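Cycloserine biosynthesis protein DcsG (Streptomyces lavendulae, PDB 6JIL) catalyses the ATP- and magnesium-dependent cyclisation of O-ureido-D-serine to the antibiotic D-cycloserine, as a monomeric ligase of the ATP-grasp family. Local coordinates at residues A[84-87]-A[88-92]; A[109-112]-A[113-117]; A[190-194]-A[195-199]; A[269-272]-A[273-276]. All coordinates share one frame; numbering follows the deposited sequence.

Contact 1: A[84-87]-A[88-92]. With ADP (adenosine-5'-diphosphate), chain G.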
loop_
_atom_site.group_PDB
_atom_site.type_symbol
_atom_site.label_atom_id
_atom_site.label_comp_id
_atom_site.label_asym_id
_atom_site.label_seq_id
_atom_site.Cartn_x
_atom_site.Cartn_y
_atom_site.Cartn_z
ATOM N N PRO A 84 -9.320 -9.159 -9.182
ATOM C CA PRO A 84 -8.601 -10.047 -8.261
ATOM C C PRO A 84 -7.452 -9.302 -7.576
ATOM O O PRO A 84 -7.291 -9.384 -6.358
ATOM C CB PRO A 84 -8.115 -11.173 -9.174
ATOM C CG PRO A 84 -9.202 -11.251 -10.191
ATOM C CD PRO A 84 -9.461 -9.786 -10.507
ATOM N N LEU A 85 -6.674 -8.565 -8.369
ATOM C CA LEU A 85 -5.544 -7.785 -7.857
ATOM C C LEU A 85 -6.034 -6.717 -6.882
ATOM O O LEU A 85 -5.459 -6.531 -5.816
ATOM C CB LEU A 85 -4.802 -7.090 -9.007
ATOM C CG LEU A 85 -3.308 -6.754 -8.878
ATOM C CD1 LEU A 85 -3.008 -5.563 -9.761
ATOM C CD2 LEU A 85 -2.919 -6.451 -7.447
ATOM N N VAL A 86 -7.093 -6.011 -7.253
ATOM C CA VAL A 86 -7.635 -4.962 -6.401
ATOM C C VAL A 86 -8.049 -5.459 -5.016
ATOM O O VAL A 86 -7.612 -4.907 -4.006
ATOM C CB VAL A 86 -8.848 -4.268 -7.074
ATOM C CG1 VAL A 86 -9.504 -3.272 -6.102
ATOM C CG2 VAL A 86 -8.388 -3.549 -8.341
ATOM N N ARG A 87 -8.884 -6.493 -4.958
ATOM C CA ARG A 87 -9.337 -7.017 -3.671
ATOM C C ARG A 87 -8.169 -7.485 -2.811
ATOM O O ARG A 87 -8.149 -7.281 -1.596
ATOM C CB ARG A 87 -10.295 -8.202 -3.858
ATOM C CG ARG A 87 -11.513 -7.927 -4.717
ATOM C CD ARG A 87 -12.495 -9.097 -4.678
ATOM N NE ARG A 87 -13.245 -9.203 -5.929
ATOM C CZ ARG A 87 -12.842 -9.897 -6.995
ATOM N NH1 ARG A 87 -11.692 -10.561 -6.969
ATOM N NH2 ARG A 87 -13.580 -9.910 -8.101
ATOM N N TRP A 88 -7.202 -8.122 -3.462
ATOM C CA TRP A 88 -6.028 -8.665 -2.790
ATOM C C TRP A 88 -5.065 -7.576 -2.301
ATOM O O TRP A 88 -4.526 -7.666 -1.193
ATOM C CB TRP A 88 -5.293 -9.611 -3.747
ATOM C CG TRP A 88 -4.226 -10.451 -3.105
ATOM C CD1 TRP A 88 -4.412 -11.527 -2.290
ATOM C CD2 TRP A 88 -2.810 -10.267 -3.205
ATOM N NE1 TRP A 88 -3.206 -12.024 -1.877
ATOM C CE2 TRP A 88 -2.203 -11.271 -2.421
ATOM C CE3 TRP A 88 -1.995 -9.352 -3.880
ATOM C CZ2 TRP A 88 -0.816 -11.388 -2.290
ATOM C CZ3 TRP A 88 -0.610 -9.466 -3.749
ATOM C CH2 TRP A 88 -0.038 -10.481 -2.956
ATOM N N ALA A 89 -4.872 -6.545 -3.124
ATOM C CA ALA A 89 -3.952 -5.461 -2.811
ATOM C C ALA A 89 -4.454 -4.500 -1.756
ATOM O O ALA A 89 -3.659 -3.825 -1.116
ATOM C CB ALA A 89 -3.598 -4.688 -4.087
ATOM N N LEU A 90 -5.766 -4.428 -1.572
ATOM C CA LEU A 90 -6.336 -3.520 -0.577
ATOM C C LEU A 90 -6.558 -4.151 0.788
ATOM O O LEU A 90 -7.364 -3.659 1.578
ATOM C CB LEU A 90 -7.656 -2.934 -1.079
ATOM C CG LEU A 90 -7.522 -1.743 -2.026
ATOM C CD1 LEU A 90 -6.709 -2.149 -3.218
ATOM C CD2 LEU A 90 -8.899 -1.252 -2.449
ATOM N N ASP A 91 -5.847 -5.238 1.067
ATOM C CA ASP A 91 -5.966 -5.925 2.353
ATOM C C ASP A 91 -4.608 -6.495 2.739
ATOM O O ASP A 91 -4.114 -7.425 2.103
ATOM C CB ASP A 91 -7.010 -7.040 2.266
ATOM C CG ASP A 91 -7.214 -7.763 3.591
ATOM O OD1 ASP A 91 -8.275 -8.406 3.752
ATOM O OD2 ASP A 91 -6.321 -7.708 4.465
ATOM N N LYS A 92 -4.013 -5.931 3.786
ATOM C CA LYS A 92 -2.692 -6.344 4.240
ATOM C C LYS A 92 -2.528 -7.826 4.550
ATOM O O LYS A 92 -1.441 -8.270 4.920
ATOM C CB LYS A 92 -2.261 -5.499 5.438
ATOM C CG LYS A 92 -1.817 -4.088 5.050
ATOM C CD LYS A 92 -1.446 -3.266 6.280
ATOM C CE LYS A 92 -0.823 -1.930 5.897
ATOM N NZ LYS A 92 -1.724 -1.130 5.024
HETATM P PB ADP G . -0.183 2.245 6.088
HETATM O O1B ADP G . 1.098 3.148 5.708
HETATM O O2B ADP G . -0.729 1.570 4.832
HETATM O O3B ADP G . -1.270 3.160 6.693
HETATM P PA ADP G . 1.782 0.901 7.466
HETATM O O1A ADP G . 2.087 -0.525 7.551
HETATM O O2A ADP G . 2.689 1.525 6.319
HETATM O O3A ADP G . 0.186 1.067 7.160
HETATM O "O5'" ADP G . 2.089 1.567 8.897
HETATM C "C5'" ADP G . 2.169 2.986 8.759
HETATM C "C4'" ADP G . 3.436 3.476 9.471
HETATM O "O4'" ADP G . 3.468 2.974 10.826
HETATM C "C3'" ADP G . 4.691 2.967 8.773
HETATM O "O3'" ADP G . 5.132 3.863 7.760
HETATM C "C2'" ADP G . 5.690 2.816 9.923
HETATM O "O2'" ADP G . 6.427 4.023 10.146
HETATM C "C1'" ADP G . 4.795 2.440 11.125
HETATM N N9 ADP G . 4.751 0.964 11.334
HETATM C C8 ADP G . 3.707 0.118 11.054
HETATM N N7 ADP G . 3.993 -1.099 11.414
HETATM C C5 ADP G . 5.232 -1.127 11.946
HETATM C C6 ADP G . 5.974 -2.088 12.686
HETATM N N6 ADP G . 5.523 -3.395 12.803
HETATM N N1 ADP G . 7.114 -1.699 13.288
HETATM C C2 ADP G . 7.559 -0.444 13.211
HETATM N N3 ADP G . 6.894 0.492 12.536
HETATM C C4 ADP G . 5.745 0.203 11.897
#

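Contact 2: A[109-112]-A[113-117]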
loop_
_atom_site.group_PDB
_atom_site.type_symbol
_atom_site.label_atom_id
_atom_site.label_comp_id
_atom_site.label_asym_id
_atom_site.label_seq_id
_atom_site.Cartn_x
_atom_site.Cartn_y
_atom_site.Cartn_z
ATOM N N THR A 109 0.337 -11.103 12.593
ATOM C CA THR A 109 -0.784 -11.891 13.120
ATOM C C THR A 109 -2.128 -11.248 12.781
ATOM O O THR A 109 -2.421 -10.137 13.223
ATOM C CB THR A 109 -0.691 -12.035 14.651
ATOM O OG1 THR A 109 0.402 -12.896 14.975
ATOM C CG2 THR A 109 -1.983 -12.613 15.222
ATOM N N VAL A 110 -2.946 -11.960 12.011
ATOM C CA VAL A 110 -4.257 -11.458 11.589
ATOM C C VAL A 110 -5.410 -11.848 12.529
ATOM O O VAL A 110 -5.618 -13.029 12.828
ATOM C CB VAL A 110 -4.579 -11.958 10.169
ATOM C CG1 VAL A 110 -5.875 -11.352 9.676
ATOM C CG2 VAL A 110 -3.433 -11.610 9.234
ATOM N N VAL A 111 -6.150 -10.839 12.990
ATOM C CA VAL A 111 -7.292 -11.028 13.889
ATOM C C VAL A 111 -8.562 -10.811 13.069
ATOM O O VAL A 111 -8.787 -9.726 12.550
ATOM C CB VAL A 111 -7.278 -9.991 15.036
ATOM C CG1 VAL A 111 -8.457 -10.231 15.986
ATOM C CG2 VAL A 111 -5.951 -10.051 15.779
ATOM N N ALA A 112 -9.398 -11.834 12.965
ATOM C CA ALA A 112 -10.621 -11.730 12.172
ATOM C C ALA A 112 -11.848 -11.260 12.943
ATOM O O ALA A 112 -11.974 -11.506 14.140
ATOM C CB ALA A 112 -10.918 -13.073 11.513
ATOM N N PRO A 113 -12.777 -10.573 12.255
ATOM C CA PRO A 113 -13.996 -10.089 12.907
ATOM C C PRO A 113 -14.698 -11.265 13.581
ATOM O O PRO A 113 -14.825 -12.345 12.997
ATOM C CB PRO A 113 -14.807 -9.534 11.746
ATOM C CG PRO A 113 -13.750 -9.025 10.820
ATOM C CD PRO A 113 -12.737 -10.148 10.842
ATOM N N GLY A 114 -15.143 -11.055 14.813
ATOM C CA GLY A 114 -15.815 -12.117 15.531
ATOM C C GLY A 114 -14.898 -12.692 16.579
ATOM O O GLY A 114 -15.335 -13.442 17.442
ATOM N N SER A 115 -13.619 -12.339 16.505
ATOM C CA SER A 115 -12.632 -12.824 17.468
ATOM C C SER A 115 -12.728 -12.052 18.773
ATOM O O SER A 115 -13.277 -10.948 18.825
ATOM C CB SER A 115 -11.211 -12.659 16.925
ATOM O OG SER A 115 -10.996 -13.419 15.750
ATOM N N ASP A 116 -12.181 -12.646 19.824
ATOM C CA ASP A 116 -12.150 -12.021 21.137
ATOM C C ASP A 116 -10.956 -11.070 21.066
ATOM O O ASP A 116 -9.810 -11.510 21.013
ATOM C CB ASP A 116 -11.921 -13.096 22.203
ATOM C CG ASP A 116 -11.949 -12.547 23.608
ATOM O OD1 ASP A 116 -11.245 -11.553 23.884
ATOM O OD2 ASP A 116 -12.670 -13.125 24.449
ATOM N N ALA A 117 -11.219 -9.770 21.054
ATOM C CA ALA A 117 -10.144 -8.786 20.950
ATOM C C ALA A 117 -9.016 -8.938 21.974
ATOM O O ALA A 117 -7.842 -9.061 21.593
ATOM C CB ALA A 117 -10.718 -7.370 21.018
HETATM O O HOH W 1 -8.523 -14.615 13.677
#

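Contact 3: A[190-194]-A[195-199]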
loop_
_atom_site.group_PDB
_atom_site.type_symbol
_atom_site.label_atom_id
_atom_site.label_comp_id
_atom_site.label_asym_id
_atom_site.label_seq_id
_atom_site.Cartn_x
_atom_site.Cartn_y
_atom_site.Cartn_z
ATOM N N THR A 190 9.989 1.820 -5.791
ATOM C CA THR A 190 8.979 1.868 -6.834
ATOM C C THR A 190 9.436 1.077 -8.053
ATOM O O THR A 190 10.569 1.219 -8.509
ATOM C CB THR A 190 8.701 3.310 -7.235
ATOM O OG1 THR A 190 8.080 3.983 -6.136
ATOM C CG2 THR A 190 7.794 3.367 -8.440
ATOM N N PHE A 191 8.543 0.236 -8.567
ATOM C CA PHE A 191 8.836 -0.592 -9.729
ATOM C C PHE A 191 7.844 -0.363 -10.856
ATOM O O PHE A 191 6.672 -0.065 -10.617
ATOM C CB PHE A 191 8.788 -2.075 -9.366
ATOM C CG PHE A 191 9.984 -2.565 -8.610
ATOM C CD1 PHE A 191 10.241 -2.125 -7.321
ATOM C CD2 PHE A 191 10.829 -3.520 -9.177
ATOM C CE1 PHE A 191 11.321 -2.635 -6.600
ATOM C CE2 PHE A 191 11.911 -4.035 -8.464
ATOM C CZ PHE A 191 12.156 -3.594 -7.174
ATOM N N PHE A 192 8.326 -0.519 -12.084
ATOM C CA PHE A 192 7.489 -0.373 -13.266
ATOM C C PHE A 192 7.726 -1.574 -14.167
ATOM O O PHE A 192 8.834 -1.789 -14.652
ATOM C CB PHE A 192 7.812 0.935 -13.977
ATOM C CG PHE A 192 7.406 2.153 -13.191
ATOM C CD1 PHE A 192 8.346 3.104 -12.811
ATOM C CD2 PHE A 192 6.081 2.338 -12.818
ATOM C CE1 PHE A 192 7.973 4.220 -12.074
ATOM C CE2 PHE A 192 5.699 3.453 -12.078
ATOM C CZ PHE A 192 6.649 4.396 -11.707
ATOM N N ASP A 193 6.676 -2.369 -14.357
ATOM C CA ASP A 193 6.742 -3.582 -15.169
ATOM C C ASP A 193 7.824 -4.556 -14.708
ATOM O O ASP A 193 8.525 -5.155 -15.524
ATOM C CB ASP A 193 6.952 -3.243 -16.646
ATOM C CG ASP A 193 5.645 -3.048 -17.382
ATOM O OD1 ASP A 193 4.598 -3.403 -16.803
ATOM O OD2 ASP A 193 5.657 -2.553 -18.533
ATOM N N GLY A 194 7.948 -4.710 -13.394
ATOM C CA GLY A 194 8.928 -5.619 -12.837
ATOM C C GLY A 194 10.343 -5.074 -12.826
ATOM O O GLY A 194 11.286 -5.821 -12.567
ATOM N N VAL A 195 10.498 -3.780 -13.095
ATOM C CA VAL A 195 11.823 -3.163 -13.124
ATOM C C VAL A 195 11.965 -2.041 -12.099
ATOM O O VAL A 195 11.125 -1.147 -12.007
ATOM C CB VAL A 195 12.136 -2.612 -14.536
ATOM C CG1 VAL A 195 13.476 -1.882 -14.546
ATOM C CG2 VAL A 195 12.142 -3.758 -15.536
ATOM N N TYR A 196 13.034 -2.106 -11.318
ATOM C CA TYR A 196 13.287 -1.104 -10.296
ATOM C C TYR A 196 13.483 0.269 -10.925
ATOM O O TYR A 196 14.255 0.422 -11.873
ATOM C CB TYR A 196 14.536 -1.474 -9.490
ATOM C CG TYR A 196 14.988 -0.386 -8.547
ATOM C CD1 TYR A 196 14.277 -0.104 -7.382
ATOM C CD2 TYR A 196 16.112 0.383 -8.835
ATOM C CE1 TYR A 196 14.675 0.920 -6.525
ATOM C CE2 TYR A 196 16.520 1.417 -7.985
ATOM C CZ TYR A 196 15.797 1.675 -6.834
ATOM O OH TYR A 196 16.196 2.684 -5.999
ATOM N N SER A 197 12.786 1.267 -10.394
ATOM C CA SER A 197 12.920 2.621 -10.915
ATOM C C SER A 197 13.623 3.535 -9.928
ATOM O O SER A 197 14.619 4.166 -10.258
ATOM C CB SER A 197 11.550 3.213 -11.244
ATOM O OG SER A 197 11.676 4.555 -11.687
ATOM N N HIS A 198 13.107 3.598 -8.708
ATOM C CA HIS A 198 13.682 4.475 -7.703
ATOM C C HIS A 198 13.081 4.192 -6.336
ATOM O O HIS A 198 12.131 3.412 -6.203
ATOM C CB HIS A 198 13.382 5.921 -8.062
ATOM C CG HIS A 198 11.915 6.212 -8.155
ATOM N ND1 HIS A 198 11.171 5.939 -9.284
ATOM C CD2 HIS A 198 11.045 6.702 -7.238
ATOM C CE1 HIS A 198 9.906 6.248 -9.059
ATOM N NE2 HIS A 198 9.803 6.712 -7.826
ATOM N N ALA A 199 13.630 4.855 -5.324
ATOM C CA ALA A 199 13.158 4.684 -3.964
ATOM C C ALA A 199 13.331 5.956 -3.150
ATOM O O ALA A 199 13.961 6.922 -3.590
ATOM C CB ALA A 199 13.906 3.535 -3.299
#

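Contact 4: A[269-272]-A[273-276]. With MG (magnesium ion), chain I; MG (magnesium ion), chain H; ADP (adenosine-5'-diphosphate), chain G.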
loop_
_atom_site.group_PDB
_atom_site.type_symbol
_atom_site.label_atom_id
_atom_site.label_comp_id
_atom_site.label_asym_id
_atom_site.label_seq_id
_atom_site.Cartn_x
_atom_site.Cartn_y
_atom_site.Cartn_z
ATOM N N GLU A 269 4.916 -3.229 4.100
ATOM C CA GLU A 269 3.666 -3.243 3.362
ATOM C C GLU A 269 4.003 -3.078 1.886
ATOM O O GLU A 269 5.117 -2.687 1.529
ATOM C CB GLU A 269 2.727 -2.123 3.822
ATOM C CG GLU A 269 3.080 -0.731 3.329
ATOM C CD GLU A 269 1.850 0.151 3.205
ATOM O OE1 GLU A 269 0.868 -0.303 2.586
ATOM O OE2 GLU A 269 1.865 1.289 3.716
HETATM N N MSE A 270 3.034 -3.382 1.034
HETATM C CA MSE A 270 3.217 -3.304 -0.407
HETATM C C MSE A 270 1.942 -2.761 -1.039
HETATM O O MSE A 270 0.846 -3.179 -0.679
HETATM C CB MSE A 270 3.536 -4.701 -0.940
HETATM C CG MSE A 270 3.361 -4.890 -2.425
HETATM SE SE MSE A 270 3.723 -6.733 -2.949
HETATM C CE MSE A 270 5.228 -6.407 -4.100
ATOM N N GLU A 271 2.086 -1.818 -1.967
ATOM C CA GLU A 271 0.930 -1.219 -2.639
ATOM C C GLU A 271 0.955 -1.426 -4.149
ATOM O O GLU A 271 1.826 -0.908 -4.856
ATOM C CB GLU A 271 0.843 0.273 -2.300
ATOM C CG GLU A 271 0.308 0.522 -0.896
ATOM C CD GLU A 271 0.435 1.964 -0.463
ATOM O OE1 GLU A 271 0.080 2.866 -1.246
ATOM O OE2 GLU A 271 0.890 2.196 0.667
ATOM N N LEU A 272 -0.030 -2.172 -4.638
ATOM C CA LEU A 272 -0.117 -2.494 -6.052
ATOM C C LEU A 272 -1.336 -1.929 -6.760
ATOM O O LEU A 272 -1.380 -1.889 -7.991
ATOM C CB LEU A 272 -0.108 -4.010 -6.208
ATOM C CG LEU A 272 0.976 -4.675 -5.363
ATOM C CD1 LEU A 272 0.897 -6.172 -5.527
ATOM C CD2 LEU A 272 2.346 -4.145 -5.776
ATOM N N CYS A 273 -2.323 -1.495 -5.986
ATOM C CA CYS A 273 -3.550 -0.965 -6.560
ATOM C C CYS A 273 -3.500 0.529 -6.813
ATOM O O CYS A 273 -3.570 0.958 -7.959
ATOM C CB CYS A 273 -4.731 -1.284 -5.654
ATOM S SG CYS A 273 -6.295 -0.704 -6.307
ATOM N N GLU A 274 -3.395 1.313 -5.741
ATOM C CA GLU A 274 -3.332 2.770 -5.839
ATOM C C GLU A 274 -2.193 3.318 -4.969
ATOM O O GLU A 274 -2.424 4.036 -3.999
ATOM C CB GLU A 274 -4.667 3.376 -5.399
ATOM C CG GLU A 274 -5.349 2.644 -4.254
ATOM C CD GLU A 274 -4.436 2.425 -3.062
ATOM O OE1 GLU A 274 -3.493 1.609 -3.170
ATOM O OE2 GLU A 274 -4.655 3.072 -2.016
ATOM N N PRO A 275 -0.943 2.994 -5.321
ATOM C CA PRO A 275 0.217 3.451 -4.557
ATOM C C PRO A 275 0.713 4.857 -4.815
ATOM O O PRO A 275 0.609 5.392 -5.925
ATOM C CB PRO A 275 1.282 2.460 -4.962
ATOM C CG PRO A 275 0.994 2.320 -6.442
ATOM C CD PRO A 275 -0.510 2.129 -6.438
ATOM N N SER A 276 1.253 5.456 -3.767
ATOM C CA SER A 276 1.893 6.742 -3.916
ATOM C C SER A 276 3.192 6.184 -4.498
ATOM O O SER A 276 3.760 5.228 -3.954
ATOM C CB SER A 276 2.152 7.380 -2.557
ATOM O OG SER A 276 3.230 8.299 -2.622
HETATM MG MG MG I . -0.055 1.828 2.641
HETATM MG MG MG H . 3.183 2.852 4.642
HETATM P PB ADP G . -0.183 2.245 6.088
HETATM O O1B ADP G . 1.098 3.148 5.708
HETATM O O2B ADP G . -0.729 1.570 4.832
HETATM O O3B ADP G . -1.270 3.160 6.693
HETATM P PA ADP G . 1.782 0.901 7.466
HETATM O O1A ADP G . 2.087 -0.525 7.551
HETATM O O2A ADP G . 2.689 1.525 6.319
HETATM O O3A ADP G . 0.186 1.067 7.160
HETATM O "O5'" ADP G . 2.089 1.567 8.897
HETATM C "C5'" ADP G . 2.169 2.986 8.759
HETATM C "C4'" ADP G . 3.436 3.476 9.471
HETATM O "O4'" ADP G . 3.468 2.974 10.826
HETATM C "C3'" ADP G . 4.691 2.967 8.773
HETATM O "O3'" ADP G . 5.132 3.863 7.760
HETATM C "C2'" ADP G . 5.690 2.816 9.923
HETATM O "O2'" ADP G . 6.427 4.023 10.146
HETATM C "C1'" ADP G . 4.795 2.440 11.125
HETATM N N9 ADP G . 4.751 0.964 11.334
HETATM C C8 ADP G . 3.707 0.118 11.054
HETATM N N7 ADP G . 3.993 -1.099 11.414
HETATM C C5 ADP G . 5.232 -1.127 11.946
HETATM C C6 ADP G . 5.974 -2.088 12.686
HETATM N N6 ADP G . 5.523 -3.395 12.803
HETATM N N1 ADP G . 7.114 -1.699 13.288
HETATM C C2 ADP G . 7.559 -0.444 13.211
HETATM N N3 ADP G . 6.894 0.492 12.536
HETATM C C4 ADP G . 5.745 0.203 11.897
HETATM O O HOH W 2 -2.167 3.972 -0.971
HETATM O O HOH W 3 3.445 4.844 6.015
HETATM O O HOH W 4 5.266 2.239 3.812
HETATM O O HOH W 5 -2.204 1.087 2.319
#

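Contact 1: A[84-87]-A[88-92]
Leu90 lies back over the helix turn before it, its CD1 3.0 Å from Val86 O and 4.2 Å from Val86 CG1, with the two side chains side by side and pointing the same way. On the next flank, Leu85 CD2 reaches Ala89 CB at 3.9 Å; CG of Leu85 stands opposite the backbone N (chi1 -153°), which swings the branch forward along the helix. This is the last turn of helix 83-89. Three successive i to i+4 bonds hold it: Trp88 N to Pro84 O, Ala89 N to Leu85 O at 2.8 Å, and Leu90 N to Val86 O at 3.1 Å, the last bent to 140° at the hydrogen as Leu90 leaves helical geometry. The apolar flank fits between helices: Val86 and Leu90 meet helix 63-76, while Leu85 and Trp88 touch Leu244 of helix 227-244. Trp88 NE1 is taken by Asp97. Past the helix the chain straightens through Asp91, whose carboxylate forms a salt bridge with Arg93, and delivers Lys92. That side chain runs extended until a final bend (chi4 57°) sets NZ 2.9 Å from ADP O2B, a hydrogen bond to the beta-phosphate.

Contact 2: A[109-112]-A[113-117]
Ser115 turns OG away from its own carbonyl carbon and beside its backbone N (chi1 -62°), so the hydroxyl and the N-H face the same acceptor, Ala112 O. On the strand side, Val111 has CG1 opposite its backbone N, the setting that carries this methyl to Ser115 CB at 3.8 Å. Ala112 O thus receives two bonds from one residue. Ser115 N closes the turn on Ala112 O at 3.0 Å, and the hydroxyl donates over a shorter 2.7 Å, Ser115 OG to Ala112 O; both donors are tilted about 18° from the carbonyl plane.

The backbone here is a type II beta turn from Ala112 to Ser115, with Pro113 and Gly114 at its two central corners. Proline suits the first corner with its fixed negative phi, while Gly114 takes a positive phi of 105°, a region that glycine, having no CB, enters easily. The Pro113 ring packs beside Ala112, Pro113 CD to Ala112 CB 3.5 Å.

A water sits on the strand side of the turn, accepting from Ala112 N at 3.0 Å and making weak, long bonds to Val110 O and Ser115 OG. The turn links edge strand 109-111, which pairs with strand 172-176, to helix 117-127, where Asp116 is the N-cap and its OD1 accepts from Ala119 N. With its hydroxyl proton committed to Ala112 O, Ser115 is probably restricted in rotation about chi1, and the doubly bonded carbonyl probably helps to hold the turn that leads the chain off the strand.

Contact 3: A[190-194]-A[195-199]
The Phe191 ring carries Tyr196 CA over one face, a CH-pi contact 3.8 Å from the ring centroid, and the edge of the Tyr196 ring also turns toward that ring in a T-shaped pair, planes at 72°. On the other face of the sheet, the His198 imidazole has Thr190 CB over a face, 3.8 Å from its centroid, with Ser197 OG in plane at its edge. His198 CG sits between its backbone N and carbonyl carbon (chi1 59°), which lays the imidazole alongside Thr190. These groups belong to the beta hairpin of strands 186-192 and 195-202, closed by a type I' turn from Phe192 to Val195. Next to the turn, Phe192 N bonds to Val195 O at 2.9 Å and Val195 N returns to Phe192 O. Farther along comes a classic bulge: Ser197 and His198 both face Thr190, whose O takes Ser197 N at 2.9 Å and His198 N only weakly, while Thr190 N gives a nearly straight bond to His198 O, 2.7 Å. Phe191 packs on helix 227-244. Thr190 OG1 and His198 NE2 share an outside partner, Leu277 O, and Thr190 touches Arg254, a probable active-site residue. Within the bulge, Ser197 OG and His198 ND1 lie 2.8 Å apart in a hydrogen bond that either could donate.

Contact 4: A[269-272]-A[273-276]
Glu271 and Pro275 pack together where strand 265-271 runs into the following loop: Glu271 CB makes an apolar contact with Pro275 CB at 3.5 Å, and Glu271 OE1 rests 3.4 Å from Pro275 CA. With CG of Glu271 opposite the carbonyl carbon (chi1 -76°) and the chain extended beyond it, the carboxylate is carried forward to the metal.

Metal bonds come next. Glu269 chelates one magnesium through both oxygens, and its OE2 bridges to the second magnesium at 2.2 Å. Glu271 OE2 joins the first ion at 2.2 Å, alongside ADP O2B; the second ion is held by ADP O1B and O2A. This paired-magnesium site is as expected for an ATP-grasp active site.

Among polar contacts, Glu271 OE1 forms a salt bridge with Arg254 and a hydrogen bond to a tartrate, probably from the crystallisation liquor. A water lies within hydrogen-bonding distance of Glu271 OE1 and Glu274 OE2, with more acceptors around it than protons, and may link the two. Trp59 NE1 also holds Glu274 OE2, and Arg220 holds Ser276 OG.

With OE2 on magnesium and OE1 on Arg254, both oxygens of the Glu271 carboxylate are held, fixing its orientation beside the metals; Glu271, Arg254 and Arg220 are probable active-site residues.

Along the chain the four contacts follow one another in series; contacts 1 and 4 meet at the nucleotide, while 2 and 3 lie farther out. Contacts 1 and 4, with centres about 10 Å apart, touch directly: Leu90 CD1 is 3.3 Å from Cys273 CB, so the end of helix 83-89 packs on the loop after strand 265-271. Lys92 and Glu269 both reach ADP. Contact 3 lies in the same five-stranded antiparallel sheet as contact 4, with centres about 12 Å apart; strand 252-259 separates their strands and carries Arg254. Contact 2 stands apart, on the edge strand of the other antiparallel sheet, its centre about 35 Å from that of contact 3 and on the opposite side of the chain's centre. ADP lies between the two sheets, as in ATP-grasp enzymes.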